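PDB 5DK5: cell death-related nuclease 4 from Caenorhabditis elegans, which digests RNA and DNA from the 3' end as a DEDDh-family 3'-5' exonuclease and takes part in apoptotic DNA degradation. Local coordinates for residues B[32-36]-B[235-239]; B[182-186]-B[197-201]; B[247-251]-B[284-288]. All coordinates share one frame; numbering follows the deposited sequence.

Contact 1: B[32-36]-B[235-239]; sequences AANQD and WRSSF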
ATOM      1  N   ALA B  32       9.429   0.263  -3.412  1.00 32.82           N
ATOM      2  CA  ALA B  32      10.688   0.270  -4.162  1.00 34.64           C
ATOM      3  C   ALA B  32      10.868  -0.899  -5.131  1.00 38.70           C
ATOM      4  O   ALA B  32      11.359  -0.715  -6.246  1.00 39.46           O
ATOM      5  CB  ALA B  32      11.853   0.305  -3.185  1.00 35.63           C
ATOM      6  N   ALA B  33      10.463  -2.094  -4.713  1.00 43.47           N
ATOM      7  CA  ALA B  33      10.706  -3.302  -5.498  1.00 44.38           C
ATOM      8  C   ALA B  33       9.721  -3.462  -6.656  1.00 44.31           C
ATOM      9  O   ALA B  33       9.903  -4.330  -7.512  1.00 48.68           O
ATOM     10  CB  ALA B  33      10.650  -4.526  -4.594  1.00 44.31           C
ATOM     11  N   ASN B  34       8.682  -2.630  -6.680  1.00 33.83           N
ATOM     12  CA  ASN B  34       7.641  -2.719  -7.703  1.00 30.17           C
ATOM     13  C   ASN B  34       7.391  -1.393  -8.416  1.00 30.89           C
ATOM     14  O   ASN B  34       6.987  -0.409  -7.795  1.00 29.31           O
ATOM     15  CB  ASN B  34       6.339  -3.211  -7.081  1.00 26.88           C
ATOM     16  CG  ASN B  34       5.229  -3.352  -8.099  1.00 26.74           C
ATOM     17  OD1 ASN B  34       5.483  -3.571  -9.284  1.00 23.66           O
ATOM     18  ND2 ASN B  34       3.989  -3.225  -7.644  1.00 30.84           N
ATOM     19  N   GLN B  35       7.618  -1.384  -9.727  1.00 32.78           N
ATOM     20  CA  GLN B  35       7.410  -0.191 -10.541  1.00 32.61           C
ATOM     21  C   GLN B  35       5.977  -0.101 -11.059  1.00 30.21           C
ATOM     22  O   GLN B  35       5.536   0.964 -11.491  1.00 27.79           O
ATOM     23  CB  GLN B  35       8.389  -0.171 -11.718  1.00 37.16           C
ATOM     24  CG  GLN B  35       9.837   0.041 -11.307  1.00 41.79           C
ATOM     25  CD  GLN B  35      10.055   1.368 -10.603  1.00 45.17           C
ATOM     26  OE1 GLN B  35       9.573   2.408 -11.049  1.00 46.20           O
ATOM     27  NE2 GLN B  35      10.776   1.334  -9.487  1.00 46.54           N
ATOM     28  N   ASP B  36       5.253  -1.216 -11.023  1.00 26.44           N
ATOM     29  CA  ASP B  36       3.850  -1.210 -11.425  1.00 24.53           C
ATOM     30  C   ASP B  36       3.022  -0.709 -10.249  1.00 22.27           C
ATOM     31  O   ASP B  36       2.218  -1.445  -9.676  1.00 23.65           O
ATOM     32  CB  ASP B  36       3.395  -2.604 -11.866  1.00 25.94           C
ATOM     33  CG  ASP B  36       2.104  -2.569 -12.663  1.00 25.92           C
ATOM     34  OD1 ASP B  36       1.482  -1.489 -12.745  1.00 26.17           O
ATOM     35  OD2 ASP B  36       1.712  -3.622 -13.206  1.00 24.77           O
ATOM     36  N   TRP B 235       9.890  -5.711 -16.539  1.00 33.27           N
ATOM     37  CA  TRP B 235       9.991  -4.257 -16.453  1.00 32.25           C
ATOM     38  C   TRP B 235       9.626  -3.718 -15.073  1.00 27.15           C
ATOM     39  O   TRP B 235      10.044  -2.624 -14.700  1.00 25.10           O
ATOM     40  CB  TRP B 235       9.104  -3.587 -17.509  1.00 33.64           C
ATOM     41  CG  TRP B 235       7.620  -3.729 -17.282  1.00 32.66           C
ATOM     42  CD1 TRP B 235       6.797  -4.677 -17.816  1.00 31.45           C
ATOM     43  CD2 TRP B 235       6.787  -2.885 -16.475  1.00 31.02           C
ATOM     44  NE1 TRP B 235       5.506  -4.477 -17.391  1.00 30.16           N
ATOM     45  CE2 TRP B 235       5.473  -3.385 -16.568  1.00 31.08           C
ATOM     46  CE3 TRP B 235       7.025  -1.758 -15.685  1.00 23.75           C
ATOM     47  CZ2 TRP B 235       4.402  -2.797 -15.896  1.00 31.26           C
ATOM     48  CZ3 TRP B 235       5.958  -1.175 -15.019  1.00 22.77           C
ATOM     49  CH2 TRP B 235       4.664  -1.696 -15.130  1.00 29.81           C
ATOM     50  N   ARG B 236       8.850  -4.486 -14.318  1.00 31.49           N
ATOM     51  CA  ARG B 236       8.364  -4.028 -13.022  1.00 31.13           C
ATOM     52  C   ARG B 236       9.465  -3.942 -11.968  1.00 32.06           C
ATOM     53  O   ARG B 236       9.292  -3.285 -10.940  1.00 34.25           O
ATOM     54  CB  ARG B 236       7.246  -4.946 -12.537  1.00 29.49           C
ATOM     55  CG  ARG B 236       5.996  -4.842 -13.379  1.00 27.50           C
ATOM     56  CD  ARG B 236       4.862  -5.672 -12.814  1.00 24.68           C
ATOM     57  NE  ARG B 236       3.660  -5.557 -13.633  1.00 22.69           N
ATOM     58  CZ  ARG B 236       3.467  -6.202 -14.779  1.00 26.24           C
ATOM     59  NH1 ARG B 236       4.399  -7.018 -15.260  1.00 27.54           N
ATOM     60  NH2 ARG B 236       2.339  -6.030 -15.453  1.00 29.11           N
ATOM     61  N   SER B 237      10.593  -4.597 -12.226  1.00 34.58           N
ATOM     62  CA  SER B 237      11.725  -4.582 -11.300  1.00 38.85           C
ATOM     63  C   SER B 237      12.814  -3.600 -11.741  1.00 42.66           C
ATOM     64  O   SER B 237      13.849  -3.480 -11.085  1.00 42.64           O
ATOM     65  CB  SER B 237      12.315  -5.988 -11.165  1.00 39.16           C
ATOM     66  OG  SER B 237      12.791  -6.459 -12.412  1.00 42.03           O
ATOM     67  N   SER B 238      12.573  -2.898 -12.848  1.00 41.32           N
ATOM     68  CA  SER B 238      13.541  -1.950 -13.396  1.00 43.15           C
ATOM     69  C   SER B 238      12.927  -0.568 -13.602  1.00 40.86           C
ATOM     70  O   SER B 238      12.009  -0.398 -14.406  1.00 39.13           O
ATOM     71  CB  SER B 238      14.100  -2.465 -14.723  1.00 46.64           C
ATOM     72  OG  SER B 238      14.882  -1.473 -15.365  1.00 51.09           O
ATOM     73  N   PHE B 239      13.444   0.416 -12.876  1.00 42.73           N
ATOM     74  CA  PHE B 239      12.988   1.794 -13.016  1.00 41.41           C
ATOM     75  C   PHE B 239      13.197   2.278 -14.447  1.00 39.78           C
ATOM     76  O   PHE B 239      12.391   3.037 -14.983  1.00 38.30           O
ATOM     77  CB  PHE B 239      13.726   2.705 -12.035  1.00 41.75           C
ATOM     78  CG  PHE B 239      13.267   4.134 -12.072  1.00 45.21           C
ATOM     79  CD1 PHE B 239      12.142   4.534 -11.370  1.00 46.70           C
ATOM     80  CD2 PHE B 239      13.964   5.080 -12.806  1.00 47.38           C
ATOM     81  CE1 PHE B 239      11.717   5.849 -11.402  1.00 47.04           C
ATOM     82  CE2 PHE B 239      13.543   6.396 -12.842  1.00 48.31           C
ATOM     83  CZ  PHE B 239      12.419   6.781 -12.139  1.00 47.05           C
TER
HETATM   84  O   HOH W   1      11.330  -2.093  -8.909  1.00 64.39           O
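Asp36 and Arg236 form the salt bridge of this contact: NE of Arg236 reaches OD2 of Asp36 at 2.8 Å, and NH2 of Arg236 adds a weak bond to the same oxygen. The carboxylate oxygen is met on its anti side and lies at the edge of the guanidinium, near its plane. The arginine chain, extended from CG to NE, runs alongside the aspartate in the same direction. Asp36 has further partners in the backbone N of His300 and Phe301, while NH1 of Arg236 turns to Asp297.

Among the bonds made by the backbone, N of Gln35 donates to O of Arg236 at 2.8 Å. A water also donates to O of Arg236 and to O of Ala32. Within residues 32-36, the side-chain OD1 of Asn34 accepts from N of Asp36 at 2.9 Å, an Asx turn.

Aromatic rings add packing. Within 235-239, CG of Arg236 sits 3.5 Å above the middle of the Trp235 ring, and across the contact CH2 of Trp235 approaches CB of Asp36 at 3.6 Å. With its chain bent at chi2 (-61°), Gln35 carries OE1 to within 3.4 Å of CD1 of Phe239, the amide plane nearly perpendicular to the ring.

A leucine in place of Arg236 would probably leave Asp36 and Asp297 without their cationic partner. The ion pair beside the indole and the Gln35-Arg236 backbone bond together join the loop after strand 20-28 to the 3-10 turn before helix 239-249, and the further partners of Asp36 and Arg236 extend the link to residues 297-301.

Contact 2: B[182-186]-B[197-201]; sequences LPTIG and NIATI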
ATOM      1  N   LEU B 182      29.072  21.436  -3.056  1.00 62.74           N
ATOM      2  CA  LEU B 182      28.077  22.045  -2.184  1.00 62.26           C
ATOM      3  C   LEU B 182      27.711  21.086  -1.054  1.00 65.99           C
ATOM      4  O   LEU B 182      27.484  19.902  -1.301  1.00 66.64           O
ATOM      5  CB  LEU B 182      26.825  22.422  -2.978  1.00 58.69           C
ATOM      6  CG  LEU B 182      26.995  23.506  -4.044  1.00 59.55           C
ATOM      7  CD1 LEU B 182      25.726  23.635  -4.867  1.00 57.95           C
ATOM      8  CD2 LEU B 182      27.356  24.841  -3.411  1.00 61.80           C
ATOM      9  N   PRO B 183      27.655  21.588   0.192  1.00 60.95           N
ATOM     10  CA  PRO B 183      27.245  20.710   1.295  1.00 60.76           C
ATOM     11  C   PRO B 183      25.788  20.283   1.168  1.00 55.85           C
ATOM     12  O   PRO B 183      24.916  21.130   0.976  1.00 53.55           O
ATOM     13  CB  PRO B 183      27.455  21.582   2.536  1.00 62.78           C
ATOM     14  CG  PRO B 183      27.369  22.978   2.038  1.00 63.76           C
ATOM     15  CD  PRO B 183      27.948  22.954   0.658  1.00 64.01           C
ATOM     16  N   THR B 184      25.534  18.982   1.271  1.00 69.28           N
ATOM     17  CA  THR B 184      24.180  18.457   1.155  1.00 65.79           C
ATOM     18  C   THR B 184      23.284  19.033   2.246  1.00 67.89           C
ATOM     19  O   THR B 184      23.529  18.840   3.437  1.00 68.73           O
ATOM     20  CB  THR B 184      24.162  16.916   1.237  1.00 62.85           C
ATOM     21  OG1 THR B 184      24.839  16.371   0.098  1.00 62.83           O
ATOM     22  CG2 THR B 184      22.730  16.377   1.269  1.00 60.08           C
ATOM     23  N   ILE B 185      22.248  19.750   1.825  1.00 49.41           N
ATOM     24  CA  ILE B 185      21.284  20.325   2.752  1.00 53.43           C
ATOM     25  C   ILE B 185      20.356  19.231   3.276  1.00 52.25           C
ATOM     26  O   ILE B 185      19.701  18.537   2.498  1.00 50.45           O
ATOM     27  CB  ILE B 185      20.460  21.441   2.080  1.00 56.03           C
ATOM     28  CG1 ILE B 185      21.382  22.589   1.654  1.00 58.38           C
ATOM     29  CG2 ILE B 185      19.384  21.956   3.024  1.00 56.93           C
ATOM     30  CD1 ILE B 185      20.710  23.653   0.809  1.00 58.95           C
ATOM     31  N   GLY B 186      20.309  19.084   4.596  1.00 71.25           N
ATOM     32  CA  GLY B 186      19.497  18.057   5.226  1.00 70.41           C
ATOM     33  C   GLY B 186      18.952  18.483   6.577  1.00 68.51           C
ATOM     34  O   GLY B 186      19.522  18.144   7.615  1.00 66.98           O
ATOM     35  N   ASN B 197      18.063  22.182  -1.823  1.00 33.40           N
ATOM     36  CA  ASN B 197      19.268  21.731  -2.510  1.00 36.32           C
ATOM     37  C   ASN B 197      19.262  22.143  -3.977  1.00 35.47           C
ATOM     38  O   ASN B 197      20.262  22.641  -4.493  1.00 34.75           O
ATOM     39  CB  ASN B 197      19.418  20.213  -2.398  1.00 40.36           C
ATOM     40  CG  ASN B 197      20.048  19.787  -1.088  1.00 44.66           C
ATOM     41  OD1 ASN B 197      21.231  20.035  -0.848  1.00 46.81           O
ATOM     42  ND2 ASN B 197      19.265  19.135  -0.235  1.00 44.06           N
ATOM     43  N   ILE B 198      18.131  21.938  -4.643  1.00 36.34           N
ATOM     44  CA  ILE B 198      17.993  22.309  -6.047  1.00 38.45           C
ATOM     45  C   ILE B 198      18.133  23.819  -6.211  1.00 39.34           C
ATOM     46  O   ILE B 198      18.753  24.294  -7.164  1.00 37.97           O
ATOM     47  CB  ILE B 198      16.639  21.843  -6.622  1.00 35.99           C
ATOM     48  CG1 ILE B 198      16.588  20.316  -6.681  1.00 36.18           C
ATOM     49  CG2 ILE B 198      16.414  22.415  -8.023  1.00 35.40           C
ATOM     50  CD1 ILE B 198      15.202  19.748  -6.945  1.00 34.65           C
ATOM     51  N   ALA B 199      17.552  24.566  -5.277  1.00 35.54           N
ATOM     52  CA  ALA B 199      17.608  26.024  -5.316  1.00 39.52           C
ATOM     53  C   ALA B 199      19.043  26.523  -5.177  1.00 35.15           C
ATOM     54  O   ALA B 199      19.469  27.418  -5.905  1.00 36.10           O
ATOM     55  CB  ALA B 199      16.736  26.613  -4.220  1.00 38.21           C
ATOM     56  N   THR B 200      19.782  25.940  -4.239  1.00 43.50           N
ATOM     57  CA  THR B 200      21.170  26.328  -4.013  1.00 44.63           C
ATOM     58  C   THR B 200      22.029  25.951  -5.217  1.00 45.47           C
ATOM     59  O   THR B 200      22.909  26.710  -5.622  1.00 48.50           O
ATOM     60  CB  THR B 200      21.739  25.666  -2.747  1.00 42.47           C
ATOM     61  OG1 THR B 200      20.892  25.965  -1.631  1.00 41.01           O
ATOM     62  CG2 THR B 200      23.147  26.166  -2.456  1.00 39.09           C
ATOM     63  N   ILE B 201      21.768  24.777  -5.780  1.00 38.33           N
ATOM     64  CA  ILE B 201      22.443  24.347  -6.998  1.00 37.59           C
ATOM     65  C   ILE B 201      22.128  25.321  -8.128  1.00 37.88           C
ATOM     66  O   ILE B 201      23.027  25.780  -8.831  1.00 39.16           O
ATOM     67  CB  ILE B 201      22.023  22.920  -7.407  1.00 39.35           C
ATOM     68  CG1 ILE B 201      22.563  21.900  -6.404  1.00 41.63           C
ATOM     69  CG2 ILE B 201      22.540  22.570  -8.804  1.00 39.35           C
ATOM     70  CD1 ILE B 201      21.864  20.557  -6.460  1.00 41.21           C
TER
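The side-chain amide of Asn197 is the flat group of this contact, and its two polar atoms face the backbone of Ile185. OD1 of Asn197 accepts from N of Ile185 at 2.9 Å, and ND2 of Asn197 donates to O of Ile185 at 2.8 Å. Both bonds are nearly straight, at 159° and 158°, and both use a lone pair in the carbonyl plane of the acceptor. The carbonyl oxygen of Ile185 also lies close to the amide plane of Asn197. Gripped at both ends by one residue, much as a neighbouring strand would pair with it, the amide is fixed in its rotation and the identities of its oxygen and nitrogen are set. CB of Ile185 stands off to one side of the amide plane, 3.3 Å from OD1 of Asn197. The asparagine CG lies beside its own backbone N (chi1 -83°), which carries the amide out from the helix toward the loop.

Beyond this pair the contact is largely apolar. CD1 of Ile185 crosses to Thr200 and comes within 3.4 Å of its OG1, a hydroxyl that is itself bonded to the backbone O of Leu196. One turn farther along the helix from Asn197, CD1 of Leu182 touches CG1 of Ile201 at 3.9 Å.

The loop 182-186 thus lies along helix 191-207, which in this RNase H-like DEDDh exonuclease fold also carries the magnesium ligand Asp194. OD1 of Asn197 has a second donor in Asn177 of helix 172-179, and Ile201 packs on Met176 and Asn177 of the same helix. On the inner side, Ile198 and Ala199 rest on Ile23 of strand 20-28, while Ile198 and Ile201 meet Leu151 of helix 151-161.

Contact 3: B[247-251]-B[284-288]; sequences ERVLP and HQQTP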
ATOM      1  N   GLU B 247       6.105   6.032 -20.585  1.00 26.32           N
ATOM      2  CA  GLU B 247       6.126   6.938 -21.731  1.00 36.36           C
ATOM      3  C   GLU B 247       4.963   6.687 -22.684  1.00 34.81           C
ATOM      4  O   GLU B 247       4.421   7.623 -23.274  1.00 34.90           O
ATOM      5  CB  GLU B 247       7.449   6.804 -22.491  1.00 39.25           C
ATOM      6  CG  GLU B 247       8.631   7.491 -21.818  1.00 40.99           C
ATOM      7  CD  GLU B 247       9.967   7.119 -22.440  1.00 41.49           C
ATOM      8  OE1 GLU B 247       9.988   6.278 -23.364  1.00 40.92           O
ATOM      9  OE2 GLU B 247      10.998   7.670 -22.002  1.00 40.24           O
ATOM     10  N   ARG B 248       4.582   5.423 -22.831  1.00 31.84           N
ATOM     11  CA  ARG B 248       3.512   5.050 -23.748  1.00 32.18           C
ATOM     12  C   ARG B 248       2.144   5.207 -23.091  1.00 30.13           C
ATOM     13  O   ARG B 248       1.177   5.602 -23.741  1.00 29.94           O
ATOM     14  CB  ARG B 248       3.702   3.611 -24.232  1.00 33.59           C
ATOM     15  CG  ARG B 248       5.091   3.312 -24.792  1.00 34.59           C
ATOM     16  CD  ARG B 248       5.546   4.351 -25.811  1.00 35.62           C
ATOM     17  NE  ARG B 248       6.789   3.961 -26.479  1.00 36.74           N
ATOM     18  CZ  ARG B 248       6.862   3.266 -27.614  1.00 33.53           C
ATOM     19  NH1 ARG B 248       5.762   2.865 -28.240  1.00 38.05           N
ATOM     20  NH2 ARG B 248       8.048   2.969 -28.128  1.00 37.18           N
ATOM     21  N   VAL B 249       2.069   4.899 -21.800  1.00 27.62           N
ATOM     22  CA  VAL B 249       0.811   4.979 -21.067  1.00 26.30           C
ATOM     23  C   VAL B 249       0.359   6.426 -20.895  1.00 25.20           C
ATOM     24  O   VAL B 249      -0.783   6.766 -21.203  1.00 25.41           O
ATOM     25  CB  VAL B 249       0.932   4.319 -19.678  1.00 23.90           C
ATOM     26  CG1 VAL B 249      -0.335   4.552 -18.848  1.00 23.05           C
ATOM     27  CG2 VAL B 249       1.203   2.833 -19.829  1.00 36.38           C
ATOM     28  N   LEU B 250       1.255   7.271 -20.397  1.00 27.57           N
ATOM     29  CA  LEU B 250       0.921   8.669 -20.156  1.00 27.93           C
ATOM     30  C   LEU B 250       0.687   9.390 -21.484  1.00 29.39           C
ATOM     31  O   LEU B 250       1.456   9.209 -22.430  1.00 30.75           O
ATOM     32  CB  LEU B 250       2.028   9.358 -19.361  1.00 27.60           C
ATOM     33  CG  LEU B 250       2.272   8.792 -17.960  1.00 27.67           C
ATOM     34  CD1 LEU B 250       3.538   9.375 -17.362  1.00 28.88           C
ATOM     35  CD2 LEU B 250       1.082   9.063 -17.049  1.00 27.20           C
ATOM     36  N   PRO B 251      -0.380  10.207 -21.567  1.00 28.41           N
ATOM     37  CA  PRO B 251      -0.717  10.869 -22.837  1.00 28.01           C
ATOM     38  C   PRO B 251       0.321  11.881 -23.321  1.00 28.91           C
ATOM     39  O   PRO B 251       0.598  11.926 -24.519  1.00 31.72           O
ATOM     40  CB  PRO B 251      -2.046  11.571 -22.527  1.00 27.40           C
ATOM     41  CG  PRO B 251      -2.092  11.689 -21.049  1.00 28.15           C
ATOM     42  CD  PRO B 251      -1.381  10.488 -20.524  1.00 26.85           C
ATOM     43  N   HIS B 284      -5.941  10.918 -24.919  1.00 42.92           N
ATOM     44  CA  HIS B 284      -4.687  10.308 -25.346  1.00 39.09           C
ATOM     45  C   HIS B 284      -4.687  10.135 -26.864  1.00 39.62           C
ATOM     46  O   HIS B 284      -5.603   9.535 -27.426  1.00 40.71           O
ATOM     47  CB  HIS B 284      -4.490   8.961 -24.644  1.00 32.91           C
ATOM     48  CG  HIS B 284      -3.068   8.485 -24.627  1.00 30.41           C
ATOM     49  ND1 HIS B 284      -2.178   8.767 -25.638  1.00 32.00           N
ATOM     50  CD2 HIS B 284      -2.387   7.753 -23.715  1.00 29.84           C
ATOM     51  CE1 HIS B 284      -1.006   8.222 -25.355  1.00 32.58           C
ATOM     52  NE2 HIS B 284      -1.107   7.604 -24.192  1.00 31.71           N
ATOM     53  N   GLN B 285      -3.661  10.665 -27.524  1.00 40.36           N
ATOM     54  CA  GLN B 285      -3.608  10.685 -28.986  1.00 40.76           C
ATOM     55  C   GLN B 285      -2.899   9.465 -29.572  1.00 38.96           C
ATOM     56  O   GLN B 285      -3.004   9.192 -30.767  1.00 41.26           O
ATOM     57  CB  GLN B 285      -2.912  11.962 -29.465  1.00 42.28           C
ATOM     58  CG  GLN B 285      -3.636  13.239 -29.073  1.00 41.96           C
ATOM     59  CD  GLN B 285      -5.030  13.318 -29.661  1.00 41.16           C
ATOM     60  OE1 GLN B 285      -5.218  13.147 -30.866  1.00 42.66           O
ATOM     61  NE2 GLN B 285      -6.018  13.566 -28.811  1.00 39.85           N
ATOM     62  N   GLN B 286      -2.171   8.742 -28.727  1.00 36.45           N
ATOM     63  CA  GLN B 286      -1.434   7.554 -29.149  1.00 35.22           C
ATOM     64  C   GLN B 286      -1.597   6.419 -28.141  1.00 32.47           C
ATOM     65  O   GLN B 286      -0.613   5.899 -27.617  1.00 30.24           O
ATOM     66  CB  GLN B 286       0.047   7.894 -29.329  1.00 32.03           C
ATOM     67  CG  GLN B 286       0.302   8.975 -30.369  1.00 36.48           C
ATOM     68  CD  GLN B 286       1.764   9.348 -30.479  1.00 36.44           C
ATOM     69  OE1 GLN B 286       2.323   9.988 -29.588  1.00 35.14           O
ATOM     70  NE2 GLN B 286       2.395   8.947 -31.577  1.00 37.39           N
ATOM     71  N   THR B 287      -2.844   6.041 -27.875  1.00 34.70           N
ATOM     72  CA  THR B 287      -3.140   5.001 -26.893  1.00 35.77           C
ATOM     73  C   THR B 287      -2.408   3.700 -27.236  1.00 34.97           C
ATOM     74  O   THR B 287      -2.589   3.160 -28.327  1.00 34.46           O
ATOM     75  CB  THR B 287      -4.651   4.717 -26.811  1.00 38.22           C
ATOM     76  OG1 THR B 287      -5.361   5.939 -26.572  1.00 40.18           O
ATOM     77  CG2 THR B 287      -4.953   3.727 -25.691  1.00 36.23           C
ATOM     78  N   PRO B 288      -1.572   3.194 -26.310  1.00 32.92           N
ATOM     79  CA  PRO B 288      -0.831   1.959 -26.591  1.00 34.86           C
ATOM     80  C   PRO B 288      -1.695   0.711 -26.400  1.00 35.55           C
ATOM     81  O   PRO B 288      -1.580   0.027 -25.385  1.00 34.88           O
ATOM     82  CB  PRO B 288       0.310   2.010 -25.576  1.00 32.29           C
ATOM     83  CG  PRO B 288      -0.287   2.704 -24.404  1.00 27.42           C
ATOM     84  CD  PRO B 288      -1.241   3.730 -24.976  1.00 27.75           C
TER
HETATM   85  O   HOH W   2       1.830   5.580 -26.554  1.00 35.72           O
HETATM   86  O   HOH W   3      -1.445  12.324 -26.346  1.00 29.52           O
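The carbonyl oxygen of Arg248 is gripped by two donors: NE2 of His284 at 3.1 Å and a water at 2.9 Å. The histidine bond is tilted 24° from the carbonyl plane, and the same water also donates to O of Gln286. The other ring nitrogen, ND1 of His284, accepts from N of Gln286 at 3.1 Å, so both nitrogens are engaged and the ring is held against turning, a pattern consistent with a proton on NE2 and a bare ND1.

One face of the imidazole is covered by Pro251, whose CA stands 3.5 Å from the ring centroid and almost on its normal, a CH-pi contact; N of Thr287 lies over the opposite face. The histidine closes the C-terminal end of helix 239-249, taking up a carbonyl of its last turn just before Leu250 leaves helical geometry, in the part of the fold near the zinc site of Cys220, Cys270, Cys273 and Cys280.

Pro288 packs against the same turn through CB, CG and CD, the last 3.3 Å from O of Arg248. A second water accepts from N of Gln285 and donates to O of Pro251, which Arg225 also binds.

In the fold
Contact 2 is nested along the chain inside the loop closed by contact 1, and contact 3 follows both. Contacts 1 and 3 share helix 239-249, one at its start and the other at its end; their centres are about 20 Å apart. Contact 2 has its centre about 28 Å from that of contact 1 and about 35 Å from that of contact 3; contacts 2 and 3 lie on opposite sides of the chain's centre. The mixed sheet relates them: its strand 20-28 precedes the 32-36 loop and packs under helix 191-207, while strands 216-219 and 253-256 bracket helix 239-249 in the chain. Contact 3 lies near the zinc site, contact 2 near the magnesium ligand Asp194.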